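Local coordinates for protein 6-carboxyhexanoate--coa ligase (Bacillus subtilis, PDB 5FLG) that belongs to the ligase family for which it is named and holds phosphoaminophosphonic acid-adenylate ester, pimelic acid and magnesium ions in a mixed alpha-beta fold, at residues F8-M13 with V147-W152; K94-L99 with G203-K208; L176-K181 with V189-W194; V182-A187 with Q248-E253. All coordinates share one frame; numbering follows the deposited sequence.

Contact 1. Residues F8-M13 with V147-W152; sequences FYSVRM and VSRMDW. With ANP (phosphoaminophosphonic acid-adenylate ester), chain D.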
# COMPACT_ATOMS: atom_id res chain seq x y z
N PHE A 8 -18.15 4.32 0.34
CA PHE A 8 -17.39 3.10 0.14
C PHE A 8 -15.92 3.34 -0.20
O PHE A 8 -15.52 4.44 -0.61
CB PHE A 8 -18.04 2.22 -0.91
CG PHE A 8 -19.22 1.44 -0.40
CD1 PHE A 8 -20.48 2.02 -0.33
CD2 PHE A 8 -19.07 0.11 -0.02
CE1 PHE A 8 -21.55 1.31 0.21
CE2 PHE A 8 -20.13 -0.60 0.52
CZ PHE A 8 -21.36 0.02 0.69
N TYR A 9 -15.10 2.34 0.14
CA TYR A 9 -13.65 2.42 0.01
C TYR A 9 -13.14 1.24 -0.77
O TYR A 9 -13.57 0.11 -0.55
CB TYR A 9 -12.98 2.46 1.39
CG TYR A 9 -13.29 3.71 2.16
CD1 TYR A 9 -14.50 3.86 2.79
CD2 TYR A 9 -12.41 4.78 2.18
CE1 TYR A 9 -14.84 5.01 3.45
CE2 TYR A 9 -12.71 5.93 2.87
CZ TYR A 9 -13.94 6.05 3.48
OH TYR A 9 -14.31 7.20 4.11
N SER A 10 -12.30 1.52 -1.77
CA SER A 10 -11.58 0.50 -2.50
C SER A 10 -10.35 0.07 -1.70
O SER A 10 -9.53 0.90 -1.33
CB SER A 10 -11.11 1.06 -3.87
OG SER A 10 -10.34 0.09 -4.56
N VAL A 11 -10.20 -1.21 -1.46
CA VAL A 11 -9.03 -1.71 -0.71
C VAL A 11 -8.36 -2.76 -1.56
O VAL A 11 -9.00 -3.75 -1.95
CB VAL A 11 -9.39 -2.34 0.66
CG1 VAL A 11 -8.12 -2.56 1.47
CG2 VAL A 11 -10.32 -1.44 1.45
N ARG A 12 -7.10 -2.50 -1.92
CA ARG A 12 -6.39 -3.34 -2.85
C ARG A 12 -5.07 -3.81 -2.26
O ARG A 12 -4.47 -3.12 -1.43
CB ARG A 12 -6.08 -2.58 -4.16
CG ARG A 12 -7.32 -2.32 -4.99
CD ARG A 12 -6.96 -1.60 -6.29
NE ARG A 12 -6.49 -0.24 -6.03
CZ ARG A 12 -5.81 0.50 -6.90
NH1 ARG A 12 -5.35 -0.04 -8.01
NH2 ARG A 12 -5.57 1.77 -6.64
N MET A 13 -4.63 -4.98 -2.73
CA MET A 13 -3.43 -5.60 -2.25
C MET A 13 -2.75 -6.28 -3.42
O MET A 13 -3.38 -6.99 -4.18
CB MET A 13 -3.74 -6.66 -1.17
CG MET A 13 -2.52 -7.44 -0.66
SD MET A 13 -2.11 -8.96 -1.58
CE MET A 13 -3.52 -9.98 -1.25
N VAL A 147 -9.19 -5.88 -12.81
CA VAL A 147 -10.53 -5.48 -12.45
C VAL A 147 -10.59 -5.18 -10.96
O VAL A 147 -10.04 -5.93 -10.14
CB VAL A 147 -11.52 -6.60 -12.80
CG1 VAL A 147 -12.94 -6.18 -12.44
CG2 VAL A 147 -11.42 -6.94 -14.29
N SER A 148 -11.14 -4.03 -10.63
CA SER A 148 -11.11 -3.56 -9.29
C SER A 148 -12.49 -3.02 -8.87
O SER A 148 -13.38 -2.85 -9.71
CB SER A 148 -10.04 -2.49 -9.21
OG SER A 148 -9.81 -2.11 -7.88
N ARG A 149 -12.65 -2.72 -7.58
CA ARG A 149 -13.82 -2.01 -7.07
C ARG A 149 -15.07 -2.81 -7.25
O ARG A 149 -16.11 -2.28 -7.68
CB ARG A 149 -13.97 -0.67 -7.76
CG ARG A 149 -12.87 0.28 -7.38
CD ARG A 149 -13.02 1.58 -8.12
NE ARG A 149 -12.01 2.53 -7.67
CZ ARG A 149 -12.17 3.84 -7.71
NH1 ARG A 149 -13.26 4.37 -8.27
NH2 ARG A 149 -11.23 4.62 -7.20
N MET A 150 -14.95 -4.11 -7.02
CA MET A 150 -16.12 -4.96 -6.93
C MET A 150 -16.03 -5.80 -5.66
O MET A 150 -14.93 -6.06 -5.16
CB MET A 150 -16.25 -5.86 -8.13
CG MET A 150 -15.22 -6.99 -8.21
SD MET A 150 -13.61 -6.41 -8.76
CE MET A 150 -12.77 -7.93 -9.13
N ASP A 151 -17.17 -6.21 -5.12
CA ASP A 151 -17.18 -7.04 -3.89
C ASP A 151 -18.59 -7.55 -3.68
O ASP A 151 -19.51 -7.18 -4.43
CB ASP A 151 -16.78 -6.18 -2.70
CG ASP A 151 -16.14 -6.99 -1.54
OD1 ASP A 151 -16.34 -8.22 -1.45
OD2 ASP A 151 -15.36 -6.38 -0.78
N TRP A 152 -18.75 -8.40 -2.66
CA TRP A 152 -19.97 -9.12 -2.43
C TRP A 152 -20.03 -9.33 -0.92
O TRP A 152 -19.27 -10.12 -0.41
CB TRP A 152 -19.88 -10.48 -3.11
CG TRP A 152 -21.17 -11.20 -3.19
CD1 TRP A 152 -22.25 -11.02 -2.38
CD2 TRP A 152 -21.45 -12.36 -3.97
NE1 TRP A 152 -23.21 -11.93 -2.68
CE2 TRP A 152 -22.74 -12.77 -3.64
CE3 TRP A 152 -20.71 -13.10 -4.88
CZ2 TRP A 152 -23.39 -13.78 -4.35
CZ3 TRP A 152 -21.30 -14.17 -5.47
CH2 TRP A 152 -22.63 -14.51 -5.21
PG ANP D . -5.10 -14.95 -5.32
O1G ANP D . -4.47 -14.55 -4.02
O2G ANP D . -4.80 -16.37 -5.70
O3G ANP D . -6.56 -14.65 -5.46
PB ANP D . -5.03 -13.55 -7.95
O1B ANP D . -6.37 -12.98 -7.64
O2B ANP D . -3.95 -12.80 -8.65
N3B ANP D . -4.27 -13.97 -6.45
PA ANP D . -6.55 -15.81 -8.86
O1A ANP D . -6.28 -17.25 -8.83
O2A ANP D . -7.64 -15.17 -8.05
O3A ANP D . -5.19 -14.97 -8.70
O5' ANP D . -6.85 -15.50 -10.46
C5' ANP D . -6.24 -16.26 -11.46
C4' ANP D . -5.71 -15.33 -12.55
O4' ANP D . -6.79 -14.52 -13.03
C3' ANP D . -4.65 -14.37 -12.03
O3' ANP D . -3.34 -14.90 -12.20
C2' ANP D . -4.82 -13.17 -12.90
O2' ANP D . -4.18 -13.42 -14.16
C1' ANP D . -6.31 -13.17 -13.12
N9 ANP D . -6.93 -12.28 -12.13
C8 ANP D . -7.12 -12.51 -10.78
N7 ANP D . -7.80 -11.48 -10.23
C5 ANP D . -8.01 -10.57 -11.22
C6 ANP D . -8.62 -9.23 -11.35
N6 ANP D . -9.15 -8.59 -10.31
N1 ANP D . -8.64 -8.64 -12.57
C2 ANP D . -8.09 -9.23 -13.64
N3 ANP D . -7.58 -10.47 -13.64
C4 ANP D . -7.42 -11.11 -12.45
O HOH W 1 -11.21 -2.50 -5.07

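Contact 2. Residues K94-L99 with G203-K208; sequences KLARLL and GYVAGK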
# COMPACT_ATOMS: atom_id res chain seq x y z
N LYS A 94 -11.95 -28.78 -23.45
CA LYS A 94 -12.79 -29.02 -24.60
C LYS A 94 -14.19 -28.49 -24.38
O LYS A 94 -14.79 -27.90 -25.26
CB LYS A 94 -12.85 -30.52 -24.86
CG LYS A 94 -13.27 -30.88 -26.26
CD LYS A 94 -12.82 -32.31 -26.60
CE LYS A 94 -13.70 -32.92 -27.68
NZ LYS A 94 -13.85 -34.39 -27.48
N LEU A 95 -14.75 -28.80 -23.23
CA LEU A 95 -15.99 -28.19 -22.81
C LEU A 95 -15.90 -26.65 -22.80
O LEU A 95 -16.80 -25.97 -23.34
CB LEU A 95 -16.36 -28.69 -21.40
CG LEU A 95 -17.68 -28.12 -20.86
CD1 LEU A 95 -18.79 -28.45 -21.84
CD2 LEU A 95 -18.01 -28.70 -19.47
N ALA A 96 -14.83 -26.11 -22.20
CA ALA A 96 -14.70 -24.67 -22.16
C ALA A 96 -14.81 -24.09 -23.59
O ALA A 96 -15.41 -23.05 -23.77
CB ALA A 96 -13.40 -24.23 -21.51
N ARG A 97 -14.22 -24.77 -24.58
CA ARG A 97 -14.12 -24.23 -25.94
C ARG A 97 -15.47 -24.35 -26.64
O ARG A 97 -15.85 -23.46 -27.36
CB ARG A 97 -13.04 -24.95 -26.74
CG ARG A 97 -11.62 -24.53 -26.35
CD ARG A 97 -10.56 -25.07 -27.31
NE ARG A 97 -10.42 -26.52 -27.20
CZ ARG A 97 -9.60 -27.15 -26.35
NH1 ARG A 97 -8.75 -26.49 -25.58
NH2 ARG A 97 -9.58 -28.48 -26.33
N LEU A 98 -16.23 -25.38 -26.30
CA LEU A 98 -17.59 -25.57 -26.77
C LEU A 98 -18.51 -24.46 -26.25
O LEU A 98 -19.15 -23.76 -27.05
CB LEU A 98 -18.11 -26.94 -26.31
CG LEU A 98 -19.55 -27.30 -26.70
CD1 LEU A 98 -19.77 -27.19 -28.19
CD2 LEU A 98 -19.91 -28.70 -26.21
N LEU A 99 -18.43 -24.19 -24.95
CA LEU A 99 -19.20 -23.11 -24.33
C LEU A 99 -18.84 -21.74 -24.87
O LEU A 99 -19.71 -20.92 -25.04
CB LEU A 99 -18.97 -23.10 -22.81
CG LEU A 99 -19.49 -24.35 -22.08
CD1 LEU A 99 -19.03 -24.41 -20.62
CD2 LEU A 99 -21.00 -24.41 -22.16
N GLY A 203 -12.01 -24.09 -12.84
CA GLY A 203 -12.07 -22.80 -13.51
C GLY A 203 -13.46 -22.55 -14.03
O GLY A 203 -14.42 -23.17 -13.56
N TYR A 204 -13.60 -21.65 -15.02
CA TYR A 204 -14.91 -21.33 -15.52
C TYR A 204 -14.84 -20.58 -16.85
O TYR A 204 -13.78 -20.15 -17.28
CB TYR A 204 -15.72 -20.49 -14.53
CG TYR A 204 -15.22 -19.05 -14.32
CD1 TYR A 204 -15.60 -18.03 -15.16
CD2 TYR A 204 -14.36 -18.74 -13.26
CE1 TYR A 204 -15.17 -16.75 -14.98
CE2 TYR A 204 -14.00 -17.43 -13.01
CZ TYR A 204 -14.35 -16.46 -13.93
OH TYR A 204 -14.00 -15.14 -13.73
N VAL A 205 -15.97 -20.61 -17.53
CA VAL A 205 -16.24 -19.70 -18.65
C VAL A 205 -17.53 -18.98 -18.28
O VAL A 205 -18.41 -19.56 -17.63
CB VAL A 205 -16.48 -20.51 -19.94
CG1 VAL A 205 -17.03 -19.62 -21.05
CG2 VAL A 205 -15.18 -21.11 -20.41
N ALA A 206 -17.56 -17.68 -18.51
CA ALA A 206 -18.70 -16.87 -18.16
C ALA A 206 -19.14 -16.08 -19.39
O ALA A 206 -18.31 -15.60 -20.17
CB ALA A 206 -18.37 -15.93 -17.05
N GLY A 207 -20.43 -15.78 -19.43
CA GLY A 207 -20.97 -14.88 -20.43
C GLY A 207 -22.42 -14.56 -20.16
O GLY A 207 -23.05 -15.18 -19.29
N LYS A 208 -22.96 -13.65 -20.95
CA LYS A 208 -24.22 -13.01 -20.63
C LYS A 208 -25.30 -14.03 -20.77
O LYS A 208 -26.18 -14.11 -19.92
CB LYS A 208 -24.49 -11.85 -21.59
CG LYS A 208 -23.80 -10.55 -21.23
CD LYS A 208 -23.97 -9.54 -22.37
CE LYS A 208 -23.33 -8.19 -22.05
NZ LYS A 208 -21.85 -8.23 -22.07

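Contact 3. Residues L176-K181 with V189-W194; sequences LALASK and VAELCW. With ANP (phosphoaminophosphonic acid-adenylate ester), chain D.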
# COMPACT_ATOMS: atom_id res chain seq x y z
N LEU A 176 -16.86 -15.01 -8.79
CA LEU A 176 -18.20 -14.72 -9.29
C LEU A 176 -18.48 -13.21 -9.24
O LEU A 176 -19.18 -12.66 -10.11
CB LEU A 176 -19.25 -15.55 -8.55
CG LEU A 176 -20.71 -15.48 -9.03
CD1 LEU A 176 -20.87 -15.64 -10.56
CD2 LEU A 176 -21.53 -16.53 -8.31
N ALA A 177 -17.94 -12.52 -8.24
CA ALA A 177 -18.08 -11.07 -8.21
C ALA A 177 -17.41 -10.44 -9.42
O ALA A 177 -17.98 -9.52 -10.07
CB ALA A 177 -17.53 -10.48 -6.95
N LEU A 178 -16.17 -10.88 -9.67
CA LEU A 178 -15.43 -10.41 -10.84
C LEU A 178 -16.17 -10.69 -12.13
O LEU A 178 -16.32 -9.81 -12.98
CB LEU A 178 -14.03 -11.04 -10.87
CG LEU A 178 -13.09 -10.48 -11.94
CD1 LEU A 178 -11.63 -10.73 -11.54
CD2 LEU A 178 -13.39 -11.11 -13.29
N ALA A 179 -16.53 -11.96 -12.32
CA ALA A 179 -17.15 -12.38 -13.52
C ALA A 179 -18.45 -11.65 -13.77
O ALA A 179 -18.76 -11.36 -14.91
CB ALA A 179 -17.36 -13.86 -13.58
N SER A 180 -19.23 -11.43 -12.71
CA SER A 180 -20.46 -10.68 -12.86
C SER A 180 -20.23 -9.22 -13.28
O SER A 180 -20.93 -8.67 -14.15
CB SER A 180 -21.27 -10.75 -11.57
OG SER A 180 -21.60 -12.09 -11.31
N LYS A 181 -19.28 -8.56 -12.64
CA LYS A 181 -18.95 -7.21 -13.07
C LYS A 181 -18.49 -7.20 -14.53
O LYS A 181 -18.97 -6.39 -15.33
CB LYS A 181 -17.85 -6.60 -12.22
CG LYS A 181 -17.25 -5.38 -12.89
CD LYS A 181 -16.51 -4.47 -11.94
CE LYS A 181 -15.69 -3.48 -12.73
NZ LYS A 181 -15.05 -2.45 -11.89
N VAL A 189 -17.92 -10.34 -24.46
CA VAL A 189 -18.73 -11.44 -24.95
C VAL A 189 -18.54 -12.66 -24.04
O VAL A 189 -19.44 -13.45 -23.86
CB VAL A 189 -18.31 -11.79 -26.38
CG1 VAL A 189 -18.98 -13.08 -26.86
CG2 VAL A 189 -18.63 -10.64 -27.33
N ALA A 190 -17.34 -12.86 -23.56
CA ALA A 190 -17.07 -14.04 -22.75
C ALA A 190 -15.75 -13.95 -22.01
O ALA A 190 -14.85 -13.17 -22.38
CB ALA A 190 -17.10 -15.28 -23.62
N GLU A 191 -15.65 -14.72 -20.92
CA GLU A 191 -14.46 -14.74 -20.07
C GLU A 191 -14.05 -16.21 -19.90
O GLU A 191 -14.89 -17.09 -19.87
CB GLU A 191 -14.70 -14.08 -18.72
CG GLU A 191 -13.54 -14.34 -17.73
CD GLU A 191 -13.79 -13.86 -16.28
OE1 GLU A 191 -14.93 -13.46 -15.91
OE2 GLU A 191 -12.82 -13.92 -15.48
N LEU A 192 -12.75 -16.47 -20.02
CA LEU A 192 -12.20 -17.76 -19.73
C LEU A 192 -11.22 -17.61 -18.58
O LEU A 192 -10.36 -16.73 -18.59
CB LEU A 192 -11.50 -18.27 -20.97
CG LEU A 192 -10.65 -19.52 -20.84
CD1 LEU A 192 -11.49 -20.77 -20.59
CD2 LEU A 192 -9.83 -19.65 -22.11
N CYS A 193 -11.32 -18.50 -17.59
CA CYS A 193 -10.56 -18.36 -16.38
C CYS A 193 -10.16 -19.71 -15.79
O CYS A 193 -10.97 -20.64 -15.74
CB CYS A 193 -11.35 -17.59 -15.34
SG CYS A 193 -10.61 -17.69 -13.66
N TRP A 194 -8.91 -19.82 -15.36
CA TRP A 194 -8.57 -20.80 -14.31
C TRP A 194 -7.40 -20.31 -13.49
O TRP A 194 -6.80 -19.28 -13.80
CB TRP A 194 -8.36 -22.22 -14.90
CG TRP A 194 -7.17 -22.37 -15.84
CD1 TRP A 194 -5.89 -22.73 -15.50
CD2 TRP A 194 -7.18 -22.23 -17.26
NE1 TRP A 194 -5.08 -22.68 -16.62
CE2 TRP A 194 -5.87 -22.49 -17.72
CE3 TRP A 194 -8.17 -21.92 -18.20
CZ2 TRP A 194 -5.51 -22.38 -19.06
CZ3 TRP A 194 -7.83 -21.87 -19.53
CH2 TRP A 194 -6.51 -22.09 -19.95
PG ANP D . -5.10 -14.95 -5.32
O1G ANP D . -4.47 -14.55 -4.02
O2G ANP D . -4.80 -16.37 -5.70
O3G ANP D . -6.56 -14.65 -5.46
PB ANP D . -5.03 -13.55 -7.95
O1B ANP D . -6.37 -12.98 -7.64
O2B ANP D . -3.95 -12.80 -8.65
N3B ANP D . -4.27 -13.97 -6.45
PA ANP D . -6.55 -15.81 -8.86
O1A ANP D . -6.28 -17.25 -8.83
O2A ANP D . -7.64 -15.17 -8.05
O3A ANP D . -5.19 -14.97 -8.70
O5' ANP D . -6.85 -15.50 -10.46
C5' ANP D . -6.24 -16.26 -11.46
C4' ANP D . -5.71 -15.33 -12.55
O4' ANP D . -6.79 -14.52 -13.03
C3' ANP D . -4.65 -14.37 -12.03
O3' ANP D . -3.34 -14.90 -12.20
C2' ANP D . -4.82 -13.17 -12.90
O2' ANP D . -4.18 -13.42 -14.16
C1' ANP D . -6.31 -13.17 -13.12
N9 ANP D . -6.93 -12.28 -12.13
C8 ANP D . -7.12 -12.51 -10.78
N7 ANP D . -7.80 -11.48 -10.23
C5 ANP D . -8.01 -10.57 -11.22
C6 ANP D . -8.62 -9.23 -11.35
N6 ANP D . -9.15 -8.59 -10.31
N1 ANP D . -8.64 -8.64 -12.57
C2 ANP D . -8.09 -9.23 -13.64
N3 ANP D . -7.58 -10.47 -13.64
C4 ANP D . -7.42 -11.11 -12.45
O HOH W 2 -17.19 -12.73 -16.99

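Contact 4. Residues V182-A187 with Q248-E253; sequences VSRHPA and QPILIE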
# COMPACT_ATOMS: atom_id res chain seq x y z
N VAL A 182 -17.60 -8.13 -14.87
CA VAL A 182 -17.02 -8.15 -16.19
C VAL A 182 -18.10 -8.44 -17.24
O VAL A 182 -18.14 -7.79 -18.28
CB VAL A 182 -15.87 -9.15 -16.27
CG1 VAL A 182 -15.43 -9.36 -17.70
CG2 VAL A 182 -14.70 -8.66 -15.43
N SER A 183 -18.95 -9.41 -16.97
CA SER A 183 -19.93 -9.84 -17.96
C SER A 183 -20.97 -8.77 -18.28
O SER A 183 -21.58 -8.78 -19.35
CB SER A 183 -20.63 -11.07 -17.46
OG SER A 183 -21.48 -11.61 -18.45
N ARG A 184 -21.27 -7.95 -17.28
CA ARG A 184 -22.17 -6.81 -17.43
C ARG A 184 -21.67 -5.84 -18.52
O ARG A 184 -22.44 -5.13 -19.15
CB ARG A 184 -22.24 -6.10 -16.09
CG ARG A 184 -23.16 -4.90 -16.06
CD ARG A 184 -23.97 -4.89 -14.76
NE ARG A 184 -24.80 -3.69 -14.65
CZ ARG A 184 -24.30 -2.47 -14.55
NH1 ARG A 184 -22.98 -2.30 -14.57
NH2 ARG A 184 -25.10 -1.42 -14.46
N HIS A 185 -20.36 -5.70 -18.65
CA HIS A 185 -19.85 -4.74 -19.60
C HIS A 185 -20.31 -5.02 -21.03
O HIS A 185 -20.14 -6.10 -21.54
CB HIS A 185 -18.34 -4.69 -19.53
CG HIS A 185 -17.76 -3.51 -20.21
ND1 HIS A 185 -17.80 -3.34 -21.58
CD2 HIS A 185 -17.19 -2.38 -19.72
CE1 HIS A 185 -17.26 -2.18 -21.91
NE2 HIS A 185 -16.86 -1.59 -20.80
N PRO A 186 -20.94 -4.04 -21.67
CA PRO A 186 -21.51 -4.37 -22.99
C PRO A 186 -20.50 -4.84 -24.06
O PRO A 186 -20.87 -5.62 -24.93
CB PRO A 186 -22.22 -3.07 -23.44
CG PRO A 186 -21.81 -2.00 -22.50
CD PRO A 186 -21.07 -2.61 -21.30
N ALA A 187 -19.22 -4.56 -23.91
CA ALA A 187 -18.27 -5.04 -24.93
C ALA A 187 -17.72 -6.46 -24.69
O ALA A 187 -17.12 -7.08 -25.60
CB ALA A 187 -17.13 -4.04 -25.09
N GLN A 248 -15.19 1.23 -12.16
CA GLN A 248 -16.63 1.25 -11.95
C GLN A 248 -17.02 0.38 -10.73
O GLN A 248 -16.69 -0.79 -10.69
CB GLN A 248 -17.32 0.75 -13.20
CG GLN A 248 -18.83 0.87 -13.19
CD GLN A 248 -19.48 -0.26 -13.97
OE1 GLN A 248 -18.95 -1.38 -14.02
NE2 GLN A 248 -20.62 0.02 -14.60
N PRO A 249 -17.64 0.98 -9.72
CA PRO A 249 -17.81 0.23 -8.48
C PRO A 249 -19.08 -0.61 -8.49
O PRO A 249 -20.14 -0.14 -8.87
CB PRO A 249 -17.85 1.30 -7.39
CG PRO A 249 -18.18 2.57 -8.08
CD PRO A 249 -17.82 2.43 -9.53
N ILE A 250 -18.93 -1.87 -8.11
CA ILE A 250 -19.98 -2.84 -8.20
C ILE A 250 -20.07 -3.58 -6.87
O ILE A 250 -19.07 -4.04 -6.33
CB ILE A 250 -19.68 -3.83 -9.31
CG1 ILE A 250 -19.75 -3.13 -10.69
CG2 ILE A 250 -20.69 -4.96 -9.29
CD1 ILE A 250 -21.16 -2.99 -11.21
N LEU A 251 -21.28 -3.68 -6.33
CA LEU A 251 -21.56 -4.64 -5.26
C LEU A 251 -22.50 -5.70 -5.76
O LEU A 251 -23.44 -5.41 -6.50
CB LEU A 251 -22.20 -3.95 -4.07
CG LEU A 251 -21.28 -3.06 -3.25
CD1 LEU A 251 -22.08 -2.34 -2.16
CD2 LEU A 251 -20.13 -3.84 -2.64
N ILE A 252 -22.24 -6.95 -5.40
CA ILE A 252 -23.13 -8.03 -5.74
C ILE A 252 -24.17 -8.19 -4.61
O ILE A 252 -23.83 -8.27 -3.43
CB ILE A 252 -22.36 -9.34 -5.91
CG1 ILE A 252 -21.23 -9.16 -6.91
CG2 ILE A 252 -23.31 -10.44 -6.31
CD1 ILE A 252 -21.70 -8.81 -8.31
N GLU A 253 -25.44 -8.27 -4.97
CA GLU A 253 -26.46 -8.61 -4.00
C GLU A 253 -27.41 -9.55 -4.67
O GLU A 253 -28.08 -9.19 -5.65
CB GLU A 253 -27.22 -7.38 -3.51
CG GLU A 253 -28.10 -7.71 -2.31
CD GLU A 253 -29.21 -6.70 -2.07
OE1 GLU A 253 -28.96 -5.48 -2.19
OE2 GLU A 253 -30.33 -7.15 -1.70

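Contact 1. Residues F8-M13 with V147-W152
S10 and R12, both pointing out from strand 8-17, the middle strand of a three-stranded antiparallel sheet, meet S148 and R149 on the loop that holds the adenine of phosphoaminophosphonic acid-adenylate ester (ANP). The R149 chain passes alongside S10, whose small hydroxyl fits beside it with OG 3.8 Å from R149 CG. Extended from CG to NE, R149 carries its buried guanidinium onward to salt bridges with E71 and E67. The R12 chain instead bends at chi3 (-68°), and S148 OG comes against its methylene part, 3.3 Å from R12 CD. R12 NH2 and R149 NH2 stay 6.4 Å apart; E67, which also has a long, weak ion pair with R12, probably eases their like charges. No direct hydrogen bond joins the segments, but one water bridges them: it lies 2.8 Å from S10 OG and accepts from R149 N at 2.9 Å. R149 itself has left-handed helical backbone angles, which turn the loop into strand 150-151. Just before this turn the backbone of V147 reads the adenine edge: V147 N donates to ANP N1 at 2.8 Å, and ANP N6 donates to V147 O at 2.8 Å, with an N-H...O angle of 162°.

Contact 2. Residues K94-L99 with G203-K208
V205 buries more surface here than any other residue, and it does so between A96 and L99 of helix 89-102, which covers one face of the mixed seven-stranded sheet. Its two methyls divide the task. V205 CG2 meets A96 CB at 3.8 Å, while V205 CG1 faces L99 CB at 4.4 Å. With CG1 anti to the backbone N (chi1 169°), the valine spreads its branches along the helix, so that one short, broad, beta-branched side chain can serve residues three positions apart on the same helical face. Alanine suits the helix position because its single methyl lets the backbones come close, the CA atoms of A96 and V205 lying 6.3 Å apart; A96 also touches L192 and I215 of the neighbouring strands. L99, longer and pointing toward the strand, also packs on M210 and touches Q213. The preceding residue of the strand, Y204, turns to the other face, against helix 170-184, so the sheet is covered by helices on both sides. Across 203-208 and 94-99 there are only van der Waals contacts, which suggests that shape and exclusion of water hold these two segments together.

Contact 3. Residues L176-K181 with V189-W194
OE1 of E191 takes a short hydrogen bond, 2.6 Å, from a water that also donates to A179 O at 2.9 Å, and the same carboxylate presses against L178 and A179. In this alpha/beta fold, helix 170-184 lies on the mixed sheet and the chain returns through strand 188-194, one of its central strands. A chi1 of 169° swings CG of E191 away from its backbone N, and the chain stays extended beyond it, a long reach that puts its charged end at the helix. There OE1 lies 3.4 Å from A179 CB, while OE2 forms a salt bridge with R228, so both carboxylate oxygens have polar partners although the helix side chains facing them are apolar. The L178 chain crosses that of E191 at about a right angle, with CD2 3.6 Å from E191 OE2. Its other methyl, CD1, lies over the face of the adenine, 3.4 Å from ANP C6, so one leucine both backs the glutamate and forms a wall of the ANP pocket. Farther along the strand C193 touches pimelic acid, and at its start V189 and A190 form a classic beta bulge opposite F231. On the far side of the helix L176 O accepts twice, from S180 N and from S180 OG at 2.8 Å, the two donors arriving from opposite faces of the carbonyl plane.

Contact 4. Residues V182-A187 with Q248-E253
Near R184, in the C-terminal part of helix 170-184, the backbone that follows helix 238-247 leaves helical angles at Q248 and goes on to I250 in strand 250-252, the middle strand of a small parallel three-stranded sheet. The R184 side chain starts out extended and then bends at chi2 (138°), which sends its long chain toward Q248 and I250. The end of the Q248 side chain lies at the edge of the guanidinium, near its plane; the two chains cross at about a right angle, and the flat groups are tilted 34° from each other. I250 adds an apolar surface, with CD1 3.9 Å from R184 NH1, and its buried chain also packs on K181. An arginine suits this partly exposed border, since its long side chain also touches K74 and I76 while its charged end meets the amide group. The helix itself gives way to a turn: H185 N bonds to V182 O at 3.1 Å, and the imidazole folds back so that A187 N donates to H185 ND1 at 3.0 Å, nearly in the ring plane.

Overall arrangement
Contacts 1, 2 and 3 are buried, and contact 4 is only partly so. Contacts 3 and 4 share helix 170-184, the first using its middle and the second its end, while contacts 1 and 4 meet through the neighbouring strands 150-151 and 250-252. Contacts 2 and 3 lie on neighbouring strands of the mixed sheet, contact 3 nested within the loop that contact 2 closes. Their chemistry follows their place: contact 2, which touches no ligand, is purely apolar; contacts 1 and 3, which both touch ANP, use waters and charged groups; contact 4, at a partly exposed border, sets a guanidinium against an amide. K181 of contact 3 donates to S148 O of contact 1 and Q248 O of contact 4.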